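Local coordinates for protein nuclease (Salmonella phage SETP3, PDB 4QBN) that probably cleaves nucleic acids as a magnesium-dependent nuclease of the virus-type replication-repair (VRR-NUC) family, hydrolysing ester bonds, at residues A[30-38]-A[45-53]; A[6-15]-A[79-89]. All coordinates share one frame; numbering follows the deposited sequence.

Contact 1: residues A[30-38]-A[45-53]; sequences RSGAPDLLV and IWFVEVKKD. With SO4 (sulfate ion), chain C.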
# COMPACT_ATOMS: atom_id res chain seq x y z
N ARG A 30 9.76 9.13 -5.17
CA ARG A 30 10.58 8.45 -4.19
C ARG A 30 10.81 7.05 -4.74
O ARG A 30 9.92 6.51 -5.40
CB ARG A 30 9.80 8.34 -2.84
CG ARG A 30 10.63 7.94 -1.64
CD ARG A 30 9.79 7.76 -0.36
NE ARG A 30 9.35 9.02 0.26
CZ ARG A 30 10.04 9.72 1.17
NH1 ARG A 30 11.24 9.30 1.58
NH2 ARG A 30 9.51 10.84 1.68
N SER A 31 11.95 6.41 -4.46
CA SER A 31 12.06 5.00 -4.88
C SER A 31 11.95 4.11 -3.67
O SER A 31 11.89 4.58 -2.53
CB SER A 31 13.39 4.66 -5.59
OG SER A 31 13.99 5.81 -6.10
N GLY A 32 11.92 2.81 -3.93
CA GLY A 32 12.04 1.82 -2.86
C GLY A 32 10.73 1.16 -2.50
O GLY A 32 10.71 0.37 -1.58
N ALA A 33 9.66 1.46 -3.23
CA ALA A 33 8.35 0.83 -2.92
C ALA A 33 8.41 -0.69 -3.16
O ALA A 33 9.00 -1.15 -4.12
CB ALA A 33 7.27 1.44 -3.81
N PRO A 34 7.77 -1.48 -2.30
CA PRO A 34 7.68 -2.93 -2.59
C PRO A 34 7.05 -3.20 -3.97
O PRO A 34 6.17 -2.47 -4.43
CB PRO A 34 6.72 -3.43 -1.48
CG PRO A 34 7.10 -2.51 -0.28
CD PRO A 34 7.35 -1.13 -0.93
N ASP A 35 7.52 -4.25 -4.66
CA ASP A 35 7.01 -4.51 -6.02
C ASP A 35 5.51 -4.72 -6.07
O ASP A 35 4.84 -4.24 -7.03
CB ASP A 35 7.69 -5.75 -6.63
CG ASP A 35 9.16 -5.54 -6.85
OD1 ASP A 35 9.47 -4.43 -7.37
OD2 ASP A 35 9.98 -6.44 -6.50
N LEU A 36 4.96 -5.47 -5.09
CA LEU A 36 3.53 -5.79 -5.13
C LEU A 36 2.81 -5.35 -3.88
O LEU A 36 3.32 -5.52 -2.76
CB LEU A 36 3.33 -7.31 -5.27
CG LEU A 36 3.88 -7.97 -6.52
CD1 LEU A 36 3.63 -9.47 -6.46
CD2 LEU A 36 3.13 -7.42 -7.79
N LEU A 37 1.61 -4.77 -4.04
CA LEU A 37 0.68 -4.59 -2.89
C LEU A 37 -0.36 -5.69 -3.08
O LEU A 37 -0.86 -5.87 -4.20
CB LEU A 37 0.01 -3.21 -3.03
CG LEU A 37 -1.22 -3.01 -2.12
CD1 LEU A 37 -0.84 -3.03 -0.62
CD2 LEU A 37 -1.87 -1.68 -2.54
N VAL A 38 -0.64 -6.43 -2.00
CA VAL A 38 -1.54 -7.58 -2.08
C VAL A 38 -2.57 -7.31 -1.01
O VAL A 38 -2.24 -7.18 0.17
CB VAL A 38 -0.81 -8.91 -1.77
CG1 VAL A 38 -1.75 -10.08 -1.93
CG2 VAL A 38 0.37 -9.08 -2.77
N ILE A 45 -3.04 -7.17 4.67
CA ILE A 45 -2.35 -6.39 3.64
C ILE A 45 -0.90 -6.88 3.60
O ILE A 45 -0.25 -6.85 4.64
CB ILE A 45 -2.29 -4.91 4.05
CG1 ILE A 45 -3.68 -4.34 4.38
CG2 ILE A 45 -1.64 -4.07 2.93
CD1 ILE A 45 -4.61 -4.36 3.21
N TRP A 46 -0.40 -7.28 2.44
CA TRP A 46 1.01 -7.75 2.34
C TRP A 46 1.69 -6.89 1.32
O TRP A 46 1.09 -6.53 0.30
CB TRP A 46 1.09 -9.20 1.84
CG TRP A 46 0.72 -10.28 2.86
CD1 TRP A 46 0.23 -10.10 4.13
CD2 TRP A 46 0.77 -11.68 2.64
NE1 TRP A 46 0.03 -11.35 4.76
CE2 TRP A 46 0.36 -12.33 3.85
CE3 TRP A 46 1.17 -12.46 1.52
CZ2 TRP A 46 0.35 -13.73 4.00
CZ3 TRP A 46 1.16 -13.89 1.68
CH2 TRP A 46 0.75 -14.48 2.90
N PHE A 47 2.95 -6.60 1.58
CA PHE A 47 3.77 -5.92 0.59
C PHE A 47 4.80 -6.94 0.21
O PHE A 47 5.47 -7.49 1.07
CB PHE A 47 4.45 -4.71 1.27
CG PHE A 47 3.43 -3.68 1.71
CD1 PHE A 47 3.00 -2.72 0.78
CD2 PHE A 47 2.94 -3.67 2.99
CE1 PHE A 47 2.05 -1.78 1.16
CE2 PHE A 47 1.97 -2.74 3.40
CZ PHE A 47 1.53 -1.77 2.45
N VAL A 48 4.93 -7.20 -1.07
CA VAL A 48 5.81 -8.30 -1.50
C VAL A 48 6.86 -7.82 -2.50
O VAL A 48 6.52 -7.23 -3.53
CB VAL A 48 4.97 -9.44 -2.13
CG1 VAL A 48 5.93 -10.56 -2.64
CG2 VAL A 48 4.05 -10.00 -1.05
N GLU A 49 8.14 -8.10 -2.22
CA GLU A 49 9.19 -7.69 -3.12
C GLU A 49 9.60 -8.94 -3.89
O GLU A 49 9.74 -9.97 -3.27
CB GLU A 49 10.38 -7.18 -2.30
CG GLU A 49 11.56 -6.79 -3.19
CD GLU A 49 11.42 -5.39 -3.87
OE1 GLU A 49 10.40 -4.69 -3.63
OE2 GLU A 49 12.31 -5.01 -4.68
N VAL A 50 9.76 -8.88 -5.20
CA VAL A 50 10.08 -10.09 -5.95
C VAL A 50 11.45 -9.99 -6.58
O VAL A 50 11.76 -8.98 -7.22
CB VAL A 50 9.03 -10.34 -7.05
CG1 VAL A 50 9.40 -11.60 -7.81
CG2 VAL A 50 7.65 -10.43 -6.43
N LYS A 51 12.28 -11.03 -6.39
CA LYS A 51 13.63 -11.04 -6.96
C LYS A 51 13.81 -12.20 -7.93
O LYS A 51 12.99 -13.11 -8.01
CB LYS A 51 14.67 -11.18 -5.85
CG LYS A 51 14.59 -10.05 -4.77
CD LYS A 51 14.59 -8.64 -5.40
CE LYS A 51 16.00 -8.32 -5.78
NZ LYS A 51 16.34 -6.93 -6.25
N LYS A 52 14.92 -12.17 -8.66
CA LYS A 52 15.13 -13.13 -9.75
C LYS A 52 15.51 -14.53 -9.29
O LYS A 52 15.38 -15.51 -10.04
CB LYS A 52 16.19 -12.58 -10.72
CG LYS A 52 17.56 -12.56 -10.13
CD LYS A 52 18.54 -11.79 -11.01
CE LYS A 52 19.87 -11.64 -10.29
NZ LYS A 52 20.59 -12.94 -10.14
N ASP A 53 16.09 -14.61 -8.09
CA ASP A 53 16.49 -15.91 -7.51
C ASP A 53 16.62 -15.80 -6.00
O ASP A 53 16.47 -14.69 -5.43
CB ASP A 53 17.78 -16.48 -8.15
CG ASP A 53 19.06 -15.70 -7.81
OD1 ASP A 53 19.14 -15.03 -6.76
OD2 ASP A 53 20.02 -15.77 -8.62
S SO4 C . 13.03 0.67 -6.99
O1 SO4 C . 14.35 0.93 -7.59
O2 SO4 C . 12.29 1.94 -7.01
O3 SO4 C . 12.33 -0.38 -7.73
O4 SO4 C . 13.19 0.20 -5.62
O HOH W 1 11.20 -2.56 -2.02
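Leu36 and Val38 pair with Val48 and Trp46 as antiparallel hydrogen-bonded pairs, each closed by two backbone bonds, while Leu37 and Phe47 between them form a non-hydrogen-bonded pair. Leu36 N donates to Val48 O at 2.8 Å. One residue earlier the regular pairing is broken by a classic beta bulge, in which Asp35 and Leu36 both face Val48.

The bulge brings the Asp35 carboxylate to the neighbouring strand. Its OD2 accepts from Val50 N at 2.8 Å through the anti lone pair, with a fairly straight N-H...O angle of 164°, which ties OD2 to that strand's backbone. Asp35 N lies 3.3 Å from Val48 O, at too poor an angle for a hydrogen bond, and donates to Glu49 OE1, 3.1 Å away, from above the carboxylate plane. With the Glu49 chain bent at chi2 (80°), the two carboxylates stack, their planes 26° apart. Asp35 OD2 is 3.3 Å from Glu49 OE2; both are acceptors, so no hydrogen bond joins them, and such closeness is as expected of a pair shaped for a cation. Water 1 donates to both Glu49 OE1 and Gly32 O. Pro34-Asp35 followed by Glu49-Val50-Lys51 matches the PD-(D/E)XK nuclease signature, whose acidic pair normally binds the metal, so this is probably the magnesium site. Nearby, a sulfate accepts from Gly32 N through O2, and His61 and Gln62 also bind it.

Apolar contacts divide between the two faces of the sheet. On one, Leu37 CD1 lies 3.6 Å from Phe47 CE1, the side chains running alongside each other, and also touches Ile45 CG2. Pro34 CG reaches Phe47 CB; Phe69 packs edge-to-face with the Phe47 ring, and Leu37 of the second subunit touches it. On the other face Val38 CG2 approaches Val48 CG2, and Leu36 CD1 meets Val50 CG2 at 4.1 Å, beneath helix 3-17.

Contact 2: residues A[6-15]-A[79-89]; sequences RVQKYAKERF and VGSFKQVDKLI. With SO4 (sulfate ion), chain D.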
# COMPACT_ATOMS: atom_id res chain seq x y z
N ARG A 6 8.60 -13.88 -14.22
CA ARG A 6 7.89 -15.15 -14.07
C ARG A 6 7.47 -15.41 -12.63
O ARG A 6 6.35 -15.91 -12.38
CB ARG A 6 8.74 -16.31 -14.59
CG ARG A 6 8.62 -16.45 -16.10
CD ARG A 6 9.95 -16.39 -16.80
NE ARG A 6 10.95 -17.32 -16.27
CZ ARG A 6 12.20 -17.38 -16.74
NH1 ARG A 6 12.59 -16.57 -17.72
NH2 ARG A 6 13.07 -18.24 -16.23
N VAL A 7 8.36 -15.12 -11.69
CA VAL A 7 8.02 -15.31 -10.28
C VAL A 7 6.91 -14.34 -9.91
O VAL A 7 6.01 -14.64 -9.14
CB VAL A 7 9.22 -15.10 -9.36
CG1 VAL A 7 8.81 -15.20 -7.83
CG2 VAL A 7 10.32 -16.13 -9.72
N GLN A 8 7.01 -13.11 -10.41
CA GLN A 8 5.99 -12.12 -10.08
C GLN A 8 4.61 -12.54 -10.61
O GLN A 8 3.57 -12.35 -9.94
CB GLN A 8 6.39 -10.77 -10.66
CG GLN A 8 5.46 -9.68 -10.26
CD GLN A 8 6.05 -8.34 -10.65
OE1 GLN A 8 5.46 -7.58 -11.43
NE2 GLN A 8 7.26 -8.06 -10.14
N LYS A 9 4.57 -13.08 -11.82
CA LYS A 9 3.31 -13.51 -12.37
C LYS A 9 2.71 -14.67 -11.58
O LYS A 9 1.49 -14.76 -11.41
CB LYS A 9 3.48 -13.91 -13.81
CG LYS A 9 2.25 -14.49 -14.49
CD LYS A 9 2.55 -14.69 -15.99
CE LYS A 9 2.03 -16.02 -16.56
NZ LYS A 9 0.54 -16.05 -16.75
N TYR A 10 3.55 -15.59 -11.13
CA TYR A 10 3.05 -16.73 -10.36
C TYR A 10 2.49 -16.28 -9.05
O TYR A 10 1.43 -16.74 -8.58
CB TYR A 10 4.20 -17.70 -10.11
CG TYR A 10 3.84 -18.89 -9.30
CD1 TYR A 10 3.09 -19.92 -9.83
CD2 TYR A 10 4.29 -19.01 -7.99
CE1 TYR A 10 2.80 -21.05 -9.09
CE2 TYR A 10 4.00 -20.14 -7.23
CZ TYR A 10 3.25 -21.13 -7.78
OH TYR A 10 2.97 -22.25 -7.02
N ALA A 11 3.22 -15.35 -8.43
CA ALA A 11 2.77 -14.83 -7.16
C ALA A 11 1.40 -14.15 -7.38
O ALA A 11 0.44 -14.31 -6.58
CB ALA A 11 3.81 -13.82 -6.57
N LYS A 12 1.31 -13.35 -8.42
CA LYS A 12 0.06 -12.65 -8.66
C LYS A 12 -1.07 -13.64 -8.80
O LYS A 12 -2.13 -13.46 -8.22
CB LYS A 12 0.17 -11.78 -9.94
CG LYS A 12 -1.15 -11.14 -10.37
CD LYS A 12 -0.87 -10.10 -11.48
CE LYS A 12 -2.10 -9.33 -11.87
NZ LYS A 12 -3.03 -10.25 -12.54
N GLU A 13 -0.85 -14.70 -9.58
CA GLU A 13 -1.89 -15.73 -9.76
C GLU A 13 -2.30 -16.49 -8.51
O GLU A 13 -3.50 -16.75 -8.27
CB GLU A 13 -1.42 -16.72 -10.85
CG GLU A 13 -1.34 -16.05 -12.25
CD GLU A 13 -0.72 -16.93 -13.32
OE1 GLU A 13 0.10 -17.84 -12.99
OE2 GLU A 13 -1.03 -16.69 -14.52
N ARG A 14 -1.32 -16.85 -7.69
CA ARG A 14 -1.61 -17.51 -6.40
C ARG A 14 -2.41 -16.61 -5.48
O ARG A 14 -3.34 -17.08 -4.82
CB ARG A 14 -0.31 -17.91 -5.71
CG ARG A 14 0.47 -19.00 -6.47
CD ARG A 14 0.14 -20.47 -6.08
NE ARG A 14 -0.64 -20.70 -4.83
CZ ARG A 14 -0.20 -21.35 -3.73
NH1 ARG A 14 1.03 -21.83 -3.65
NH2 ARG A 14 -1.02 -21.51 -2.68
N PHE A 15 -2.06 -15.33 -5.39
CA PHE A 15 -2.80 -14.42 -4.52
C PHE A 15 -4.19 -14.15 -5.04
O PHE A 15 -5.14 -14.03 -4.27
CB PHE A 15 -2.06 -13.08 -4.41
CG PHE A 15 -0.70 -13.21 -3.76
CD1 PHE A 15 -0.49 -14.12 -2.76
CD2 PHE A 15 0.37 -12.37 -4.17
CE1 PHE A 15 0.78 -14.21 -2.13
CE2 PHE A 15 1.63 -12.48 -3.56
CZ PHE A 15 1.82 -13.41 -2.55
N VAL A 79 10.43 -12.58 -2.03
CA VAL A 79 10.40 -13.93 -2.60
C VAL A 79 11.20 -13.94 -3.87
O VAL A 79 11.27 -12.96 -4.57
CB VAL A 79 8.97 -14.43 -2.88
CG1 VAL A 79 8.16 -14.58 -1.54
CG2 VAL A 79 8.28 -13.52 -3.86
N GLY A 80 11.85 -15.04 -4.16
CA GLY A 80 12.68 -15.05 -5.34
C GLY A 80 12.62 -16.33 -6.11
O GLY A 80 13.49 -16.63 -6.93
N SER A 81 11.61 -17.13 -5.83
CA SER A 81 11.47 -18.38 -6.57
C SER A 81 10.05 -18.82 -6.37
O SER A 81 9.39 -18.37 -5.46
CB SER A 81 12.41 -19.47 -6.01
OG SER A 81 12.02 -19.78 -4.66
N PHE A 82 9.59 -19.76 -7.20
CA PHE A 82 8.23 -20.28 -7.03
C PHE A 82 8.07 -20.96 -5.66
O PHE A 82 7.00 -20.90 -5.03
CB PHE A 82 7.90 -21.32 -8.09
CG PHE A 82 7.55 -20.73 -9.44
CD1 PHE A 82 8.34 -19.75 -10.02
CD2 PHE A 82 6.43 -21.16 -10.13
CE1 PHE A 82 8.04 -19.21 -11.29
CE2 PHE A 82 6.11 -20.61 -11.40
CZ PHE A 82 6.92 -19.63 -11.96
N LYS A 83 9.11 -21.66 -5.23
CA LYS A 83 9.03 -22.36 -3.96
C LYS A 83 8.83 -21.36 -2.81
O LYS A 83 8.06 -21.61 -1.86
CB LYS A 83 10.29 -23.21 -3.76
CG LYS A 83 10.22 -24.20 -2.61
CD LYS A 83 11.23 -25.30 -2.85
CE LYS A 83 11.13 -26.41 -1.78
NZ LYS A 83 11.71 -26.00 -0.44
N GLN A 84 9.51 -20.22 -2.89
CA GLN A 84 9.36 -19.23 -1.84
C GLN A 84 7.97 -18.64 -1.81
O GLN A 84 7.49 -18.26 -0.76
CB GLN A 84 10.41 -18.11 -1.93
CG GLN A 84 11.79 -18.66 -1.44
CD GLN A 84 12.88 -17.62 -1.47
OE1 GLN A 84 12.80 -16.63 -2.17
NE2 GLN A 84 13.97 -17.88 -0.73
N VAL A 85 7.34 -18.51 -2.98
CA VAL A 85 5.96 -18.02 -2.99
C VAL A 85 5.06 -19.03 -2.27
O VAL A 85 4.19 -18.68 -1.43
CB VAL A 85 5.45 -17.82 -4.45
CG1 VAL A 85 3.94 -17.54 -4.50
CG2 VAL A 85 6.22 -16.66 -5.11
N ASP A 86 5.24 -20.28 -2.61
CA ASP A 86 4.45 -21.36 -1.99
C ASP A 86 4.65 -21.43 -0.46
O ASP A 86 3.66 -21.56 0.28
CB ASP A 86 4.82 -22.71 -2.62
CG ASP A 86 4.41 -22.81 -4.10
OD1 ASP A 86 3.40 -22.17 -4.52
OD2 ASP A 86 5.10 -23.54 -4.84
N LYS A 87 5.90 -21.28 0.00
CA LYS A 87 6.19 -21.30 1.46
C LYS A 87 5.64 -20.12 2.17
O LYS A 87 5.23 -20.22 3.31
CB LYS A 87 7.67 -21.37 1.76
CG LYS A 87 8.24 -22.67 1.49
CD LYS A 87 9.71 -22.60 1.79
CE LYS A 87 10.37 -23.90 1.46
NZ LYS A 87 11.82 -23.90 1.80
N LEU A 88 5.67 -18.96 1.51
CA LEU A 88 5.09 -17.76 2.13
C LEU A 88 3.60 -17.98 2.40
O LEU A 88 3.06 -17.68 3.49
CB LEU A 88 5.33 -16.55 1.22
CG LEU A 88 4.55 -15.29 1.57
CD1 LEU A 88 5.01 -14.80 2.96
CD2 LEU A 88 4.78 -14.24 0.42
N ILE A 89 2.88 -18.48 1.40
CA ILE A 89 1.46 -18.70 1.62
C ILE A 89 1.21 -19.76 2.68
O ILE A 89 0.34 -19.59 3.55
CB ILE A 89 0.78 -19.02 0.25
CG1 ILE A 89 0.86 -17.73 -0.61
CG2 ILE A 89 -0.62 -19.49 0.45
CD1 ILE A 89 0.48 -18.02 -2.10
S SO4 D . 11.97 -22.62 -8.16
O1 SO4 D . 13.42 -22.77 -7.95
O2 SO4 D . 11.73 -21.31 -8.87
O3 SO4 D . 11.40 -23.74 -8.91
O4 SO4 D . 11.31 -22.72 -6.87
O HOH W 2 1.49 -22.74 -0.68
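The helix pair that covers one face of the central sheet is joined here by a knob-into-hole contact: Val85 fits among Val7, Tyr10, Ala11 and Arg14. The knob's two branches divide the work, CG1 reaching 3.8 Å from Tyr10 CE2 while CG2 touches Ala11 CB and Val7 CG1. The axes of 6-15 and 82-89 come within 9.7 Å, at 27°.

Toward the outer side, Tyr10 swings its ring across with CG anti to the backbone N (chi1 178°). The ring makes an offset stack with Phe82, centroids 4.3 Å apart, and its opposite face carries Arg14 CG. Its hydroxyl donates to the syn lone pair of Asp86 OD1 at 2.5 Å. The same oxygen forms a salt bridge with Arg14 NH1, although that hydrogen bond is short, bent and weak, its exact geometry doubtful. Water 2 links NH1 to Asp86 O, and Ile89 CD1 lies over the guanidinium face. Farther inward, Ile89 CD1 is also 3.8 Å from Phe15 CE1.

Ser81 is the N-cap of the second helix: its OG accepts from Gln84 N, 3.1 Å away, and is also hydrogen-bonded to Glu54 OE2. Sulfate O2 and O4, probably of an ion from the crystallisation liquor, accept from Phe82 N and Lys83 N. Helix 3-17, three antiparallel strands, helix 60-71 and strand 75-79 give the alpha-beta-beta-beta-alpha-beta core typical of PD-(D/E)XK nucleases, helix 82-92 being added beside helix 3-17.

In the fold
The two contacts lie with their centres about 12 Å apart and share the four-stranded mixed sheet. Along the chain, helix 3-17 comes first and helix 82-92 last, so contact 2 brings the ends of the chain together while the hairpin of contact 1 lies between them. They meet directly: Glu49 O and Lys51 N make probable hydrogen bonds to Val79, whose strand runs parallel to 44-50, and Val7 and Phe15 pack on Val50 and Val38. The helix pair covers one face of the strands bearing the probable metal site, whereas helix 60-71, in the crossover between strands 44-50 and 75-79, packs on the opposite face, through Phe69 on Phe47 and Gln62 and His66 on Glu49.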